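Local coordinates for protein thymidylate kinase (Ehrlichia chaffeensis, PDB 3LD9) that probably phosphorylates dTMP to dTDP at the expense of ATP, a step shared by the de novo and salvage routes to dTTP, at residues S83-L86 with F87-M91; Q127-C131 with S132-Q136. All coordinates share one frame; numbering follows the deposited sequence.

Contact 1: S83-L86 with F87-M91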
ATOM      1  N   SER A  83       1.030  13.529 -19.176  1.00 22.18           N
ATOM      2  CA  SER A  83       0.540  12.415 -18.395  1.00 20.93           C
ATOM      3  C   SER A  83       1.645  11.871 -17.513  1.00 21.08           C
ATOM      4  O   SER A  83       1.438  11.641 -16.295  1.00 20.75           O
ATOM      5  CB  SER A  83      -0.018  11.322 -19.318  1.00 22.04           C
ATOM      6  OG  SER A  83      -0.556  10.238 -18.588  1.00 20.61           O
ATOM      7  N   GLU A  84       2.836  11.689 -18.087  1.00 21.14           N
ATOM      8  CA  GLU A  84       3.930  11.069 -17.351  1.00 20.60           C
ATOM      9  C   GLU A  84       4.329  11.945 -16.167  1.00 19.51           C
ATOM     10  O   GLU A  84       4.539  11.449 -15.056  1.00 17.77           O
ATOM     11  CB  GLU A  84       5.131  10.797 -18.260  1.00 22.58           C
ATOM     12  CG  GLU A  84       6.362  10.174 -17.557  1.00 24.08           C
ATOM     13  CD  GLU A  84       7.571  10.037 -18.478  1.00 27.99           C
ATOM     14  OE1 GLU A  84       7.630  10.735 -19.478  1.00 31.46           O
ATOM     15  OE2 GLU A  84       8.481   9.253 -18.186  1.00 31.72           O
ATOM     16  N   LEU A  85       4.420  13.241 -16.393  1.00 19.37           N
ATOM     17  CA  LEU A  85       4.672  14.180 -15.303  1.00 19.24           C
ATOM     18  C   LEU A  85       3.641  13.994 -14.173  1.00 17.95           C
ATOM     19  O   LEU A  85       3.999  13.899 -13.011  1.00 17.09           O
ATOM     20  CB  LEU A  85       4.618  15.610 -15.831  1.00 20.16           C
ATOM     21  CG  LEU A  85       4.479  16.728 -14.805  1.00 20.90           C
ATOM     22  CD1 LEU A  85       5.697  16.761 -13.907  1.00 18.75           C
ATOM     23  CD2 LEU A  85       4.329  18.045 -15.532  1.00 19.92           C
ATOM     24  N   LEU A  86       2.366  13.928 -14.525  1.00 17.48           N
ATOM     25  CA  LEU A  86       1.337  13.861 -13.506  1.00 17.56           C
ATOM     26  C   LEU A  86       1.392  12.525 -12.767  1.00 17.33           C
ATOM     27  O   LEU A  86       1.142  12.481 -11.551  1.00 17.99           O
ATOM     28  CB  LEU A  86      -0.050  14.136 -14.103  1.00 17.27           C
ATOM     29  CG  LEU A  86      -0.190  15.623 -14.518  1.00 18.39           C
ATOM     30  CD1 LEU A  86      -1.205  15.787 -15.637  1.00 14.18           C
ATOM     31  CD2 LEU A  86      -0.505  16.566 -13.342  1.00 18.79           C
ATOM     32  N   PHE A  87       1.751  11.441 -13.451  1.00 16.54           N
ATOM     33  CA  PHE A  87       1.897  10.172 -12.725  1.00 16.83           C
ATOM     34  C   PHE A  87       3.009  10.329 -11.700  1.00 16.27           C
ATOM     35  O   PHE A  87       2.835   9.926 -10.539  1.00 17.29           O
ATOM     36  CB  PHE A  87       2.190   8.966 -13.618  1.00 17.12           C
ATOM     37  CG  PHE A  87       0.979   8.369 -14.250  1.00 14.96           C
ATOM     38  CD1 PHE A  87       0.036   7.725 -13.492  1.00 16.00           C
ATOM     39  CD2 PHE A  87       0.824   8.404 -15.628  1.00 15.64           C
ATOM     40  CE1 PHE A  87      -1.100   7.145 -14.098  1.00 14.24           C
ATOM     41  CE2 PHE A  87      -0.276   7.870 -16.237  1.00 14.78           C
ATOM     42  CZ  PHE A  87      -1.250   7.238 -15.473  1.00 16.32           C
ATOM     43  N   PHE A  88       4.115  10.947 -12.092  1.00 17.12           N
ATOM     44  CA  PHE A  88       5.249  11.125 -11.161  1.00 17.87           C
ATOM     45  C   PHE A  88       4.904  12.029  -9.981  1.00 16.95           C
ATOM     46  O   PHE A  88       5.429  11.851  -8.898  1.00 16.22           O
ATOM     47  CB  PHE A  88       6.507  11.698 -11.831  1.00 19.22           C
ATOM     48  CG  PHE A  88       7.156  10.799 -12.853  1.00 21.77           C
ATOM     49  CD1 PHE A  88       6.969   9.435 -12.851  1.00 22.65           C
ATOM     50  CD2 PHE A  88       8.000  11.369 -13.813  1.00 24.84           C
ATOM     51  CE1 PHE A  88       7.581   8.637 -13.815  1.00 25.33           C
ATOM     52  CE2 PHE A  88       8.648  10.589 -14.762  1.00 26.68           C
ATOM     53  CZ  PHE A  88       8.424   9.210 -14.772  1.00 26.43           C
ATOM     54  N   ILE A  89       4.056  13.025 -10.215  1.00 17.14           N
ATOM     55  CA  ILE A  89       3.653  13.953  -9.164  1.00 16.85           C
ATOM     56  C   ILE A  89       2.687  13.226  -8.189  1.00 16.58           C
ATOM     57  O   ILE A  89       2.835  13.321  -6.975  1.00 16.00           O
ATOM     58  CB  ILE A  89       3.079  15.251  -9.774  1.00 17.20           C
ATOM     59  CG1 ILE A  89       4.175  16.013 -10.530  1.00 18.70           C
ATOM     60  CG2 ILE A  89       2.480  16.127  -8.707  1.00 17.90           C
ATOM     61  CD1 ILE A  89       5.255  16.679  -9.617  1.00 19.14           C
ATOM     62  N   ALA A  90       1.760  12.437  -8.720  1.00 16.37           N
ATOM     63  CA  ALA A  90       0.908  11.592  -7.870  1.00 16.52           C
ATOM     64  C   ALA A  90       1.710  10.615  -6.981  1.00 16.12           C
ATOM     65  O   ALA A  90       1.442  10.465  -5.805  1.00 15.71           O
ATOM     66  CB  ALA A  90      -0.092  10.818  -8.730  1.00 15.54           C
ATOM     67  N   MET A  91       2.704   9.976  -7.559  1.00 16.53           N
ATOM     68  CA  MET A  91       3.547   9.007  -6.834  1.00 16.10           C
ATOM     69  C   MET A  91       4.369   9.714  -5.767  1.00 15.88           C
ATOM     70  O   MET A  91       4.555   9.200  -4.650  1.00 14.62           O
ATOM     71  CB  MET A  91       4.467   8.277  -7.827  1.00 15.81           C
ATOM     72  CG  MET A  91       3.695   7.376  -8.788  1.00 18.09           C
ATOM     73  SD  MET A  91       4.597   6.851 -10.275  1.00 23.82           S
ATOM     74  CE  MET A  91       5.560   5.577  -9.510  1.00 14.65           C
TER
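Glu-84 and Phe-88, one helical turn apart, lie side by side and point the same way. Phe-88 can be followed outward: its CB lies 3.5 Å from Leu-85 O, and CG is 3.5 Å from Glu-84 O, which sits over one ring face, offset toward the rim. Because CG stands beside the backbone N (chi1 -66°), the ring lies back along the previous turn. There CE2 meets Glu-84 CG at 3.6 Å, and CZ comes to 3.4 Å from Glu-84 OE2. The carboxylate is turned 53° from the ring plane, so the two do not stack flat. Glutamate suits this flank because its methylenes pack on the phenylalanine while its carboxylate lies toward Gln-127 at a partly exposed edge.

On another flank Leu-85 CD1 meets Ile-89 CG1 at 3.8 Å. Ser-83 OG approaches Phe-87 CE2 to 3.3 Å, but its hydrogen bond goes to Ala-90 O of the second subunit; Ala-90 itself packs on Leu-86 of that subunit. The four i to i+4 backbone bonds, such as Ala-90 N to Leu-86 O at 2.9 Å, belong to the long helix 81-105 of the parallel-sheet kinase fold, which rests one flank on helices 116-126 and 131-141 and another on the second subunit.

Contact 2: Q127-C131 with S132-Q136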
ATOM      1  N   GLN A 127      11.526  17.566 -21.942  1.00 34.96           N
ATOM      2  CA  GLN A 127      10.269  17.462 -22.686  1.00 35.67           C
ATOM      3  C   GLN A 127       9.590  18.804 -22.993  1.00 35.88           C
ATOM      4  O   GLN A 127       8.618  18.832 -23.709  1.00 35.99           O
ATOM      5  CB  GLN A 127       9.276  16.583 -21.933  1.00 34.19           C
ATOM      6  CG  GLN A 127       9.829  15.255 -21.453  1.00 36.91           C
ATOM      7  CD  GLN A 127       9.506  14.133 -22.382  1.00 40.97           C
ATOM      8  OE1 GLN A 127       9.620  14.283 -23.600  1.00 46.89           O
ATOM      9  NE2 GLN A 127       9.039  13.008 -21.823  1.00 41.35           N
ATOM     10  N   GLY A 128      10.080  19.910 -22.442  1.00 36.73           N
ATOM     11  CA  GLY A 128       9.536  21.233 -22.792  1.00 37.90           C
ATOM     12  C   GLY A 128       8.347  21.688 -21.969  1.00 37.20           C
ATOM     13  O   GLY A 128       7.723  22.694 -22.304  1.00 37.95           O
ATOM     14  N   ILE A 129       8.018  20.965 -20.891  1.00 35.25           N
ATOM     15  CA  ILE A 129       6.882  21.357 -20.077  1.00 34.43           C
ATOM     16  C   ILE A 129       7.269  22.548 -19.207  1.00 35.80           C
ATOM     17  O   ILE A 129       8.378  22.636 -18.681  1.00 35.56           O
ATOM     18  CB  ILE A 129       6.340  20.213 -19.207  1.00 32.18           C
ATOM     19  CG1 ILE A 129       5.818  19.095 -20.123  1.00 31.89           C
ATOM     20  CG2 ILE A 129       5.211  20.729 -18.314  1.00 30.98           C
ATOM     21  CD1 ILE A 129       5.530  17.823 -19.459  1.00 26.78           C
ATOM     22  N   ASP A 130       6.327  23.463 -19.074  1.00 37.13           N
ATOM     23  CA  ASP A 130       6.509  24.664 -18.290  1.00 38.73           C
ATOM     24  C   ASP A 130       7.081  24.400 -16.887  1.00 37.30           C
ATOM     25  O   ASP A 130       6.417  23.826 -16.030  1.00 33.95           O
ATOM     26  CB  ASP A 130       5.151  25.354 -18.164  1.00 39.92           C
ATOM     27  CG  ASP A 130       5.281  26.802 -17.877  1.00 43.83           C
ATOM     28  OD1 ASP A 130       5.746  27.157 -16.772  1.00 47.23           O
ATOM     29  OD2 ASP A 130       4.945  27.579 -18.777  1.00 49.67           O
ATOM     30  N   CYS A 131       8.302  24.873 -16.662  1.00 37.99           N
ATOM     31  CA  CYS A 131       8.952  24.746 -15.363  1.00 38.22           C
ATOM     32  C   CYS A 131       8.153  25.355 -14.207  1.00 38.13           C
ATOM     33  O   CYS A 131       8.176  24.797 -13.107  1.00 37.70           O
ATOM     34  CB  CYS A 131      10.372  25.319 -15.398  1.00 39.19           C
ATOM     35  SG  CYS A 131      11.440  24.238 -16.329  1.00 40.10           S
ATOM     36  N   SER A 132       7.432  26.448 -14.450  1.00 39.03           N
ATOM     37  CA  SER A 132       6.667  27.071 -13.387  1.00 39.17           C
ATOM     38  C   SER A 132       5.522  26.172 -12.971  1.00 37.31           C
ATOM     39  O   SER A 132       5.242  26.061 -11.779  1.00 37.42           O
ATOM     40  CB  SER A 132       6.178  28.468 -13.781  1.00 41.34           C
ATOM     41  OG  SER A 132       5.143  28.386 -14.735  1.00 44.58           O
ATOM     42  N   LEU A 133       4.894  25.478 -13.926  1.00 35.94           N
ATOM     43  CA  LEU A 133       3.874  24.479 -13.597  1.00 32.95           C
ATOM     44  C   LEU A 133       4.427  23.347 -12.742  1.00 31.38           C
ATOM     45  O   LEU A 133       3.769  22.886 -11.776  1.00 30.59           O
ATOM     46  CB  LEU A 133       3.249  23.909 -14.872  1.00 32.90           C
ATOM     47  CG  LEU A 133       2.446  22.602 -14.809  1.00 30.75           C
ATOM     48  CD1 LEU A 133       1.186  22.766 -13.950  1.00 30.38           C
ATOM     49  CD2 LEU A 133       2.089  22.153 -16.222  1.00 31.25           C
ATOM     50  N   ILE A 134       5.625  22.878 -13.096  1.00 30.35           N
ATOM     51  CA  ILE A 134       6.280  21.775 -12.392  1.00 28.26           C
ATOM     52  C   ILE A 134       6.660  22.217 -10.981  1.00 28.21           C
ATOM     53  O   ILE A 134       6.479  21.454 -10.035  1.00 26.72           O
ATOM     54  CB  ILE A 134       7.525  21.265 -13.182  1.00 28.69           C
ATOM     55  CG1 ILE A 134       7.078  20.671 -14.521  1.00 27.76           C
ATOM     56  CG2 ILE A 134       8.319  20.254 -12.368  1.00 26.73           C
ATOM     57  CD1 ILE A 134       8.197  20.209 -15.423  1.00 27.51           C
ATOM     58  N   ASP A 135       7.164  23.455 -10.827  1.00 29.22           N
ATOM     59  CA  ASP A 135       7.370  24.002  -9.487  1.00 30.01           C
ATOM     60  C   ASP A 135       6.082  24.000  -8.638  1.00 29.38           C
ATOM     61  O   ASP A 135       6.096  23.620  -7.455  1.00 28.48           O
ATOM     62  CB  ASP A 135       7.942  25.427  -9.542  1.00 31.86           C
ATOM     63  CG  ASP A 135       9.422  25.458  -9.854  1.00 34.34           C
ATOM     64  OD1 ASP A 135       9.874  26.544 -10.283  1.00 40.77           O
ATOM     65  OD2 ASP A 135      10.136  24.433  -9.663  1.00 34.36           O
ATOM     66  N   GLN A 136       4.985  24.432  -9.249  1.00 29.87           N
ATOM     67  CA  GLN A 136       3.700  24.493  -8.567  1.00 30.59           C
ATOM     68  C   GLN A 136       3.218  23.088  -8.160  1.00 28.56           C
ATOM     69  O   GLN A 136       2.720  22.920  -7.064  1.00 28.32           O
ATOM     70  CB  GLN A 136       2.623  25.167  -9.436  1.00 31.17           C
ATOM     71  CG  GLN A 136       2.790  26.674  -9.678  1.00 36.43           C
ATOM     72  CD  GLN A 136       1.742  27.211 -10.660  1.00 40.95           C
ATOM     73  OE1 GLN A 136       0.788  26.508 -11.019  1.00 42.76           O
ATOM     74  NE2 GLN A 136       1.913  28.457 -11.092  1.00 46.41           N
TER
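Asp-130 OD1 gathers three donors from the first turn of helix 131-141. Ser-132 OG gives it a very short bond of 2.5 Å, Ser-132 N a second at 3.0 Å, and Leu-133 N a weak third at 3.4 Å. The Ser-132 amide uses the anti lone pair of OD1, away from OD2, and the N-H...O angle is only 130°, so the bond is bent. Two torsions bring these groups together. Asp-130 has CG anti to the backbone N and beside the carbonyl carbon (chi1 -157°), which carries OD1 forward to the helix start; Ser-132 has OG between its backbone N and carbonyl carbon (chi1 72°), which turns the hydroxyl back to the carboxylate. Aspartate is well suited to the N-cap, its short side chain reaching amides that have no preceding turn to bind them, and serine adds a hydroxyl to the same grip.

Beneath the cap, Ile-129 CG2 reaches Leu-133 CD2 at 4.0 Å, the two side chains meeting at a slant. Ile-134 crosses Ile-129 at about a right angle, with CG2 of Ile-129 4.2 Å from CD1 of Ile-134. This pair, from the residue before the N-cap to the fourth after it, is a hydrophobic staple, a place that branched apolar side chains suit. Regular helical bonding begins with Ile-134 N to Asp-130 O at 3.2 Å and Asp-135 N to Cys-131 O at 2.8 Å. Placing a carboxylate at the helix N terminus is probably favourable, since the helix end and the donors, one of them weak, would probably favour the ionised form.

Overall arrangement
From the N terminus, contact 1 comes first, within helix 81-105, and is complete before contact 2 begins; the two lie in series, neither enclosing nor crossing the other. Contact 1 closes only successive turns of a helix, whereas contact 2 joins the loop after helix 116-126 to the start of helix 131-141. Strand 109-113 of the central parallel sheet and helix 116-126 intervene along the chain. In space their centres are 12 Å apart and they touch: Leu-85 CD2 lies 3.9 Å from Ile-134 CG1, and Leu-85 also meets Ile-129, tying helix 81-105 to the loop as well as to helix 131-141. Both contacts meet the second subunit, so this helical side of the fold takes part in the assembly.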